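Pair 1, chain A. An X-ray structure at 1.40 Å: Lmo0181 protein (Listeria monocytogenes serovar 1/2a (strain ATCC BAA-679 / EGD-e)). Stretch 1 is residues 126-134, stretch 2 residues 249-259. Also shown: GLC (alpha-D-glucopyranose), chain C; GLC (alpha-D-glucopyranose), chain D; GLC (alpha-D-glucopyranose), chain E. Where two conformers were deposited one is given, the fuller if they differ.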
# COMPACT_ATOMS: atom_id res chain seq x y z
N SER A 126 5.17 6.43 7.46
CA SER A 126 5.84 5.25 6.95
C SER A 126 5.74 5.23 5.44
O SER A 126 4.94 5.93 4.83
CB SER A 126 5.26 3.96 7.52
OG SER A 126 3.94 3.71 7.06
N PHE A 127 6.57 4.40 4.79
CA PHE A 127 6.40 4.12 3.38
C PHE A 127 6.64 2.64 3.12
O PHE A 127 7.21 1.91 3.97
CB PHE A 127 7.21 5.08 2.49
CG PHE A 127 8.69 4.82 2.49
CD1 PHE A 127 9.51 5.41 3.45
CD2 PHE A 127 9.29 4.00 1.54
CE1 PHE A 127 10.87 5.20 3.49
CE2 PHE A 127 10.65 3.79 1.58
CZ PHE A 127 11.42 4.40 2.54
N SER A 128 6.17 2.22 1.96
CA SER A 128 6.18 0.77 1.66
C SER A 128 6.05 0.50 0.18
O SER A 128 5.80 1.40 -0.63
CB SER A 128 4.99 0.11 2.40
OG SER A 128 3.75 0.56 1.90
N ASN A 129 6.26 -0.76 -0.19
CA ASN A 129 6.07 -1.22 -1.56
C ASN A 129 5.65 -2.67 -1.55
O ASN A 129 5.40 -3.27 -0.51
CB ASN A 129 7.30 -0.89 -2.40
CG ASN A 129 8.55 -1.56 -1.90
OD1 ASN A 129 8.52 -2.43 -1.01
ND2 ASN A 129 9.69 -1.17 -2.44
N VAL A 130 5.50 -3.16 -2.79
CA VAL A 130 5.03 -4.52 -3.03
C VAL A 130 6.14 -5.30 -3.69
O VAL A 130 6.94 -4.77 -4.43
CB VAL A 130 3.76 -4.46 -3.90
CG1 VAL A 130 3.38 -5.83 -4.50
CG2 VAL A 130 2.59 -3.86 -3.09
N VAL A 131 6.22 -6.58 -3.34
CA VAL A 131 7.22 -7.50 -3.86
C VAL A 131 6.53 -8.81 -4.18
O VAL A 131 5.39 -9.04 -3.79
CB VAL A 131 8.37 -7.76 -2.86
CG1 VAL A 131 9.20 -6.48 -2.72
CG2 VAL A 131 7.88 -8.19 -1.50
N THR A 132 7.25 -9.65 -4.91
CA THR A 132 6.81 -11.05 -5.07
C THR A 132 7.33 -11.84 -3.90
O THR A 132 8.54 -11.99 -3.74
CB THR A 132 7.33 -11.61 -6.38
OG1 THR A 132 6.82 -10.80 -7.44
CG2 THR A 132 6.90 -13.06 -6.55
N ILE A 133 6.42 -12.41 -3.13
CA ILE A 133 6.77 -13.21 -1.97
C ILE A 133 6.58 -14.67 -2.38
O ILE A 133 5.51 -15.02 -2.89
CB ILE A 133 5.89 -12.87 -0.77
CG1 ILE A 133 5.95 -11.36 -0.49
CG2 ILE A 133 6.34 -13.70 0.44
CD1 ILE A 133 5.36 -10.94 0.82
N TYR A 134 7.57 -15.52 -2.22
CA TYR A 134 7.46 -16.85 -2.76
C TYR A 134 7.82 -17.91 -1.74
O TYR A 134 8.65 -17.72 -0.85
CB TYR A 134 8.27 -17.01 -4.05
CG TYR A 134 9.76 -16.82 -3.96
CD1 TYR A 134 10.33 -15.56 -4.09
CD2 TYR A 134 10.64 -17.88 -3.78
CE1 TYR A 134 11.71 -15.35 -4.05
CE2 TYR A 134 12.00 -17.68 -3.74
CZ TYR A 134 12.53 -16.43 -3.85
OH TYR A 134 13.90 -16.31 -3.83
N HIS A 249 1.86 -11.63 -4.80
CA HIS A 249 2.25 -10.22 -5.01
C HIS A 249 1.55 -9.38 -3.95
O HIS A 249 0.34 -9.17 -3.99
CB HIS A 249 1.80 -9.77 -6.42
CG HIS A 249 2.53 -10.49 -7.49
ND1 HIS A 249 3.50 -9.89 -8.25
CD2 HIS A 249 2.45 -11.76 -7.93
CE1 HIS A 249 3.98 -10.75 -9.12
NE2 HIS A 249 3.37 -11.90 -8.93
N THR A 250 2.33 -8.95 -2.97
CA THR A 250 1.74 -8.24 -1.83
C THR A 250 2.77 -7.38 -1.16
O THR A 250 3.95 -7.37 -1.53
CB THR A 250 1.05 -9.23 -0.87
OG1 THR A 250 0.17 -8.51 -0.03
CG2 THR A 250 2.06 -10.01 -0.08
N GLY A 251 2.30 -6.62 -0.19
CA GLY A 251 3.18 -5.64 0.41
C GLY A 251 4.08 -6.13 1.52
O GLY A 251 3.85 -7.14 2.18
N ILE A 252 5.10 -5.32 1.76
CA ILE A 252 6.05 -5.57 2.84
C ILE A 252 5.37 -5.48 4.21
O ILE A 252 5.94 -5.89 5.22
CB ILE A 252 7.29 -4.65 2.79
CG1 ILE A 252 6.97 -3.18 3.05
CG2 ILE A 252 8.00 -4.84 1.45
CD1 ILE A 252 8.16 -2.26 3.03
N TRP A 253 4.17 -4.90 4.24
CA TRP A 253 3.35 -4.86 5.47
C TRP A 253 2.88 -6.22 5.91
O TRP A 253 2.35 -6.32 7.02
CB TRP A 253 2.13 -3.91 5.32
CG TRP A 253 1.31 -4.16 4.12
CD1 TRP A 253 0.22 -4.99 4.01
CD2 TRP A 253 1.46 -3.54 2.84
NE1 TRP A 253 -0.27 -4.96 2.75
CE2 TRP A 253 0.45 -4.06 2.01
CE3 TRP A 253 2.34 -2.57 2.31
CZ2 TRP A 253 0.32 -3.67 0.66
CZ3 TRP A 253 2.18 -2.18 0.99
CH2 TRP A 253 1.20 -2.72 0.17
N LEU A 254 3.09 -7.26 5.10
CA LEU A 254 2.76 -8.63 5.54
C LEU A 254 3.99 -9.41 5.99
O LEU A 254 3.84 -10.57 6.36
CB LEU A 254 2.02 -9.40 4.45
CG LEU A 254 0.61 -8.82 4.21
CD1 LEU A 254 -0.11 -9.68 3.17
CD2 LEU A 254 -0.24 -8.65 5.46
N PHE A 255 5.17 -8.82 6.01
CA PHE A 255 6.32 -9.55 6.50
C PHE A 255 6.13 -9.99 7.95
O PHE A 255 6.52 -11.11 8.28
CB PHE A 255 7.58 -8.69 6.44
CG PHE A 255 8.20 -8.53 5.08
CD1 PHE A 255 7.62 -9.02 3.90
CD2 PHE A 255 9.37 -7.77 4.97
CE1 PHE A 255 8.21 -8.80 2.68
CE2 PHE A 255 9.96 -7.55 3.76
CZ PHE A 255 9.37 -8.06 2.61
N ASP A 256 5.53 -9.18 8.82
CA ASP A 256 5.30 -9.61 10.20
C ASP A 256 4.38 -10.85 10.24
O ASP A 256 4.72 -11.81 10.93
CB ASP A 256 4.73 -8.48 11.06
CG ASP A 256 4.53 -8.89 12.50
OD1 ASP A 256 5.55 -8.94 13.21
OD2 ASP A 256 3.38 -9.21 12.90
N MET A 257 3.26 -10.83 9.52
CA MET A 257 2.34 -11.98 9.46
C MET A 257 3.08 -13.26 9.10
O MET A 257 2.85 -14.33 9.68
CB MET A 257 1.27 -11.71 8.38
CG MET A 257 0.19 -12.76 8.18
SD MET A 257 -1.07 -12.08 7.10
CE MET A 257 -1.95 -10.94 8.16
N PHE A 258 3.99 -13.15 8.14
CA PHE A 258 4.61 -14.30 7.53
C PHE A 258 5.82 -14.79 8.30
O PHE A 258 6.39 -15.80 7.93
CB PHE A 258 4.97 -14.02 6.07
CG PHE A 258 3.79 -13.80 5.15
CD1 PHE A 258 2.49 -14.22 5.44
CD2 PHE A 258 3.98 -13.15 3.97
CE1 PHE A 258 1.44 -14.01 4.57
CE2 PHE A 258 2.93 -12.91 3.09
CZ PHE A 258 1.65 -13.33 3.38
N GLN A 259 6.22 -14.14 9.40
CA GLN A 259 7.38 -14.62 10.15
C GLN A 259 7.19 -16.06 10.58
O GLN A 259 8.17 -16.80 10.63
CB GLN A 259 7.68 -13.77 11.40
CG GLN A 259 8.04 -12.31 11.08
CD GLN A 259 9.34 -12.21 10.31
OE1 GLN A 259 10.39 -12.52 10.85
NE2 GLN A 259 9.28 -11.85 9.04
C1 GLC C . -2.91 -6.49 0.05
C2 GLC C . -3.55 -7.84 -0.21
C3 GLC C . -4.79 -8.07 0.62
C4 GLC C . -4.54 -7.75 2.08
C5 GLC C . -3.96 -6.36 2.23
C6 GLC C . -3.53 -6.18 3.68
O2 GLC C . -3.84 -8.02 -1.61
O3 GLC C . -5.38 -9.34 0.46
O4 GLC C . -5.73 -7.90 2.84
O5 GLC C . -2.76 -6.26 1.47
O6 GLC C . -2.96 -4.89 3.94
C1 GLC D . -0.81 -0.65 2.82
C2 GLC D . -0.12 0.68 3.04
C3 GLC D . -1.01 1.81 2.54
C4 GLC D . -1.46 1.55 1.11
C5 GLC D . -2.15 0.20 1.02
C6 GLC D . -2.52 -0.18 -0.41
O2 GLC D . 0.16 0.82 4.44
O3 GLC D . -0.23 3.01 2.58
O4 GLC D . -2.42 2.55 0.77
O5 GLC D . -1.24 -0.83 1.48
O6 GLC D . -2.98 -1.55 -0.31
C1 GLC E . -3.94 -3.88 4.18
C2 GLC E . -3.45 -2.61 3.52
C3 GLC E . -2.20 -2.06 4.20
C4 GLC E . -2.51 -1.85 5.66
C5 GLC E . -2.91 -3.21 6.26
C6 GLC E . -3.17 -3.14 7.76
O2 GLC E . -3.19 -2.88 2.14
O3 GLC E . -1.92 -0.75 3.69
O4 GLC E . -1.41 -1.26 6.35
O5 GLC E . -4.08 -3.67 5.58
O6 GLC E . -4.38 -2.42 7.95

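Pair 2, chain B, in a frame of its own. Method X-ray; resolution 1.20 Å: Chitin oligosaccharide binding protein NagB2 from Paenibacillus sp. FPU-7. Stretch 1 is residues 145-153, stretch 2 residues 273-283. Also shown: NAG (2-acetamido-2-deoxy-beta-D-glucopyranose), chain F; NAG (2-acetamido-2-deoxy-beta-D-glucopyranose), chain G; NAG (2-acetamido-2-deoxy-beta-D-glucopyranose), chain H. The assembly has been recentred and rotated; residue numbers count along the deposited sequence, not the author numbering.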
# COMPACT_ATOMS: atom_id res chain seq x y z
N ALA B 145 -9.47 -0.52 -3.97
CA ALA B 145 -8.94 0.70 -4.51
C ALA B 145 -7.69 0.33 -5.29
O ALA B 145 -7.17 -0.78 -5.16
CB ALA B 145 -8.57 1.69 -3.41
N GLY B 146 -7.21 1.27 -6.11
CA GLY B 146 -5.87 1.22 -6.65
C GLY B 146 -4.91 2.04 -5.79
O GLY B 146 -5.32 2.77 -4.91
N PHE B 147 -3.62 1.91 -6.07
CA PHE B 147 -2.63 2.75 -5.41
C PHE B 147 -1.47 3.05 -6.35
O PHE B 147 -1.17 2.28 -7.27
CB PHE B 147 -2.07 2.13 -4.10
CG PHE B 147 -1.00 1.09 -4.32
CD1 PHE B 147 -1.32 -0.22 -4.70
CD2 PHE B 147 0.33 1.42 -4.19
CE1 PHE B 147 -0.33 -1.15 -4.93
CE2 PHE B 147 1.33 0.48 -4.42
CZ PHE B 147 1.00 -0.79 -4.81
N VAL B 148 -0.81 4.18 -6.08
CA VAL B 148 0.57 4.40 -6.46
C VAL B 148 1.30 4.89 -5.21
O VAL B 148 0.67 5.37 -4.26
CB VAL B 148 0.75 5.41 -7.61
CG1 VAL B 148 0.24 4.82 -8.92
CG2 VAL B 148 0.09 6.74 -7.30
N GLU B 149 2.64 4.78 -5.22
CA GLU B 149 3.49 5.37 -4.20
C GLU B 149 4.39 6.39 -4.86
O GLU B 149 4.82 6.20 -6.00
CB GLU B 149 4.31 4.31 -3.44
CG GLU B 149 3.42 3.36 -2.64
CD GLU B 149 4.14 2.31 -1.85
OE1 GLU B 149 5.39 2.39 -1.70
OE2 GLU B 149 3.44 1.38 -1.37
N GLY B 150 4.65 7.48 -4.14
CA GLY B 150 5.45 8.57 -4.65
C GLY B 150 5.64 9.61 -3.56
O GLY B 150 5.26 9.39 -2.41
N PHE B 151 6.24 10.74 -3.93
CA PHE B 151 6.53 11.82 -2.98
C PHE B 151 5.43 12.87 -2.99
O PHE B 151 5.28 13.62 -3.96
CB PHE B 151 7.86 12.50 -3.30
CG PHE B 151 9.07 11.70 -2.95
CD1 PHE B 151 9.53 11.63 -1.65
CD2 PHE B 151 9.75 11.00 -3.94
CE1 PHE B 151 10.66 10.89 -1.33
CE2 PHE B 151 10.88 10.27 -3.63
CZ PHE B 151 11.34 10.22 -2.33
N TYR B 152 4.69 12.95 -1.89
CA TYR B 152 3.96 14.17 -1.59
C TYR B 152 4.99 15.21 -1.13
O TYR B 152 5.95 14.87 -0.44
CB TYR B 152 2.99 13.90 -0.44
CG TYR B 152 1.85 12.96 -0.77
CD1 TYR B 152 0.64 13.43 -1.26
CD2 TYR B 152 1.98 11.59 -0.53
CE1 TYR B 152 -0.42 12.57 -1.51
CE2 TYR B 152 0.96 10.75 -0.79
CZ TYR B 152 -0.25 11.23 -1.26
OH TYR B 152 -1.27 10.34 -1.49
N TYR B 153 4.81 16.47 -1.51
CA TYR B 153 5.77 17.48 -1.10
C TYR B 153 5.09 18.82 -0.83
O TYR B 153 4.01 19.12 -1.35
CB TYR B 153 6.95 17.60 -2.08
CG TYR B 153 6.73 18.47 -3.29
CD1 TYR B 153 6.09 17.98 -4.42
CD2 TYR B 153 7.24 19.77 -3.34
CE1 TYR B 153 5.93 18.76 -5.54
CE2 TYR B 153 7.09 20.56 -4.47
CZ TYR B 153 6.44 20.05 -5.57
OH TYR B 153 6.30 20.84 -6.67
N PHE B 273 7.17 10.06 1.39
CA PHE B 273 6.98 8.98 0.43
C PHE B 273 5.88 8.07 0.95
O PHE B 273 6.00 7.50 2.04
CB PHE B 273 8.29 8.20 0.19
CG PHE B 273 8.21 7.36 -1.04
CD1 PHE B 273 8.51 7.90 -2.27
CD2 PHE B 273 7.76 6.05 -0.99
CE1 PHE B 273 8.38 7.16 -3.43
CE2 PHE B 273 7.61 5.31 -2.16
CZ PHE B 273 7.93 5.85 -3.37
N ASP B 274 4.77 8.00 0.23
CA ASP B 274 3.61 7.28 0.75
C ASP B 274 2.71 6.86 -0.39
O ASP B 274 2.88 7.28 -1.54
CB ASP B 274 2.85 8.17 1.75
CG ASP B 274 2.23 7.39 2.89
OD1 ASP B 274 1.85 6.20 2.70
OD2 ASP B 274 2.04 7.98 3.95
N GLY B 275 1.76 5.99 -0.05
CA GLY B 275 0.76 5.56 -0.99
C GLY B 275 -0.36 6.56 -1.14
O GLY B 275 -0.60 7.41 -0.28
N SER B 276 -1.09 6.42 -2.25
CA SER B 276 -2.13 7.39 -2.59
C SER B 276 -3.31 7.32 -1.65
O SER B 276 -4.11 8.26 -1.62
CB SER B 276 -2.51 7.29 -4.06
OG SER B 276 -2.76 5.95 -4.43
N TRP B 277 -3.39 6.27 -0.84
CA TRP B 277 -4.41 6.17 0.22
C TRP B 277 -4.18 7.16 1.35
O TRP B 277 -5.05 7.29 2.22
CB TRP B 277 -4.43 4.72 0.76
CG TRP B 277 -3.10 4.37 1.40
CD1 TRP B 277 -2.63 4.81 2.61
CD2 TRP B 277 -2.05 3.58 0.83
NE1 TRP B 277 -1.35 4.37 2.82
CE2 TRP B 277 -0.97 3.60 1.74
CE3 TRP B 277 -1.92 2.85 -0.35
CZ2 TRP B 277 0.22 2.94 1.49
CZ3 TRP B 277 -0.74 2.19 -0.60
CH2 TRP B 277 0.32 2.23 0.32
N ALA B 278 -3.06 7.89 1.33
CA ALA B 278 -2.77 8.91 2.34
C ALA B 278 -3.37 10.26 1.99
O ALA B 278 -3.35 11.17 2.83
CB ALA B 278 -1.25 9.08 2.48
N THR B 279 -3.89 10.44 0.77
CA THR B 279 -4.30 11.77 0.31
C THR B 279 -5.29 12.43 1.26
O THR B 279 -5.18 13.63 1.53
CB THR B 279 -4.86 11.70 -1.10
OG1 THR B 279 -3.81 11.35 -1.98
CG2 THR B 279 -5.47 13.03 -1.55
N SER B 280 -6.28 11.68 1.74
CA SER B 280 -7.31 12.31 2.57
C SER B 280 -6.69 12.94 3.82
O SER B 280 -7.15 14.00 4.26
CB SER B 280 -8.38 11.31 3.00
OG SER B 280 -7.80 10.22 3.69
N ALA B 281 -5.68 12.31 4.41
CA ALA B 281 -5.07 12.88 5.60
C ALA B 281 -4.33 14.16 5.26
O ALA B 281 -4.30 15.10 6.06
CB ALA B 281 -4.12 11.87 6.25
N ILE B 282 -3.73 14.22 4.07
CA ILE B 282 -2.96 15.37 3.61
C ILE B 282 -3.86 16.53 3.20
O ILE B 282 -3.42 17.68 3.22
CB ILE B 282 -1.98 14.88 2.52
CG1 ILE B 282 -0.93 13.99 3.19
CG2 ILE B 282 -1.34 16.03 1.79
CD1 ILE B 282 -0.16 13.12 2.27
N LEU B 283 -5.12 16.25 2.87
CA LEU B 283 -6.07 17.30 2.50
C LEU B 283 -7.02 17.67 3.63
O LEU B 283 -7.81 18.58 3.46
CB LEU B 283 -6.85 16.87 1.25
CG LEU B 283 -6.00 16.67 -0.00
CD1 LEU B 283 -6.89 16.32 -1.17
CD2 LEU B 283 -5.16 17.90 -0.33
C1 NAG F . -8.09 5.00 4.25
C2 NAG F . -6.72 4.95 4.95
C3 NAG F . -5.77 4.00 4.22
C4 NAG F . -6.44 2.70 3.82
C5 NAG F . -7.82 2.94 3.22
C6 NAG F . -8.59 1.68 2.94
C7 NAG F . -5.93 7.01 6.08
C8 NAG F . -5.32 8.37 5.87
N2 NAG F . -6.14 6.28 4.98
O1 NAG F . -8.98 5.76 4.98
O3 NAG F . -4.63 3.78 5.05
O4 NAG F . -5.70 2.13 2.74
O5 NAG F . -8.61 3.72 4.13
O6 NAG F . -8.56 0.79 4.05
O7 NAG F . -6.19 6.57 7.21
C1 NAG G . -4.84 1.03 3.02
C2 NAG G . -4.49 0.45 1.66
C3 NAG G . -3.37 -0.59 1.79
C4 NAG G . -2.21 -0.06 2.63
C5 NAG G . -2.75 0.48 3.94
C6 NAG G . -1.71 1.09 4.84
C7 NAG G . -6.40 0.38 0.09
C8 NAG G . -7.58 -0.42 -0.35
N2 NAG G . -5.66 -0.17 1.06
O3 NAG G . -2.96 -0.93 0.48
O4 NAG G . -1.33 -1.14 2.93
O5 NAG G . -3.70 1.51 3.65
O6 NAG G . -2.29 1.48 6.09
O7 NAG G . -6.13 1.46 -0.42
C1 NAG H . -0.06 -1.14 2.33
C2 NAG H . 0.73 -2.26 2.95
C3 NAG H . 2.06 -2.45 2.21
C4 NAG H . 1.81 -2.62 0.71
C5 NAG H . 0.97 -1.47 0.18
C6 NAG H . 0.59 -1.63 -1.28
C7 NAG H . 0.43 -2.85 5.30
C8 NAG H . 0.78 -2.52 6.73
N2 NAG H . 0.96 -2.06 4.37
O3 NAG H . 2.72 -3.59 2.76
O4 NAG H . 3.03 -2.64 -0.02
O5 NAG H . -0.25 -1.38 0.94
O6 NAG H . -0.16 -2.81 -1.51
O7 NAG H . -0.30 -3.80 5.02
O HOH W 1 -4.55 4.46 -3.03
O HOH W 2 1.21 8.15 -3.62

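In both pairs a strand runs antiparallel to the end of a second strand, which leads directly into a 3-10 segment and then a helical turn. The 14 central residues superpose with an RMSD of 0.6 Å, and the interfaces are of similar size, 611 Å² in pair 1 and 694 Å² in pair 2. The register is the same: V131(A) pairs with T250(A) as G150(B) does with D274(B), through two backbone hydrogen bonds. In pair 1 these are V131(A) N to T250(A) O at 3.0 Å and T250(A) N to V131(A) O at 3.2 Å; in pair 2, G150(B) N to D274(B) O at 3.2 Å and D274(B) N to G150(B) O at 3.0 Å.

The matched glycines G251(A) and G275(B) mark the turn out of the strand. An ideal CB on either would come within 2.2 Å of the tryptophan two residues on, at W253(A) CZ2 or W277(B) CH2, so the bare backbone leaves room for the indole to fold back. Both tryptophans have chi1 p and carry sugar over one ring face. Beyond the glycine, I252(A) N donates to N129(A) O at 3.1 Å. The equivalent bond from S276(B) N to V148(B) O, 2.9 Å, is weak, but V148(B) N also donates to S276(B) OG at 3.1 Å, adding a side-chain link where pair 1 has the apolar I252(A).

The ring edge of the tryptophan meets small or large neighbours alike. S128(A) OG lies 3.3 Å from W253(A) CZ3, whereas the matched F147(B) places its CB 3.7 Å from W277(B) CZ3 and its ring obliquely to the indole.

The clearest difference lies at I133(A) and Y152(B). I133(A) fills the space between strand and helical turn by apolar packing: its CD1 lies 3.5 Å from T250(A) CG2, 4.0 Å from F255(A) CE1 and 3.9 Å from F258(A) CE2, meeting both phenyl rings at their edges. In pair 2 the large ring is on the strand instead. I282(B), matched to F258(A), sets its CD1 over the face of Y152(B), 3.6 Å from Y152(B) CD1, while Y152(B) OH hydrogen-bonds T279(B) OG1 at 2.8 Å at the position of F255(A). Aromatic bulk thus lies on the helical side in pair 1 and on the strand side in pair 2, where a polar link accompanies it.

At the far end, T132(A) OG1 approaches H249(A) CE1 at 3.3 Å; the matched F151(B) and F273(B) form an edge-to-face pair, the edge of F273(B) toward the face of F151(B).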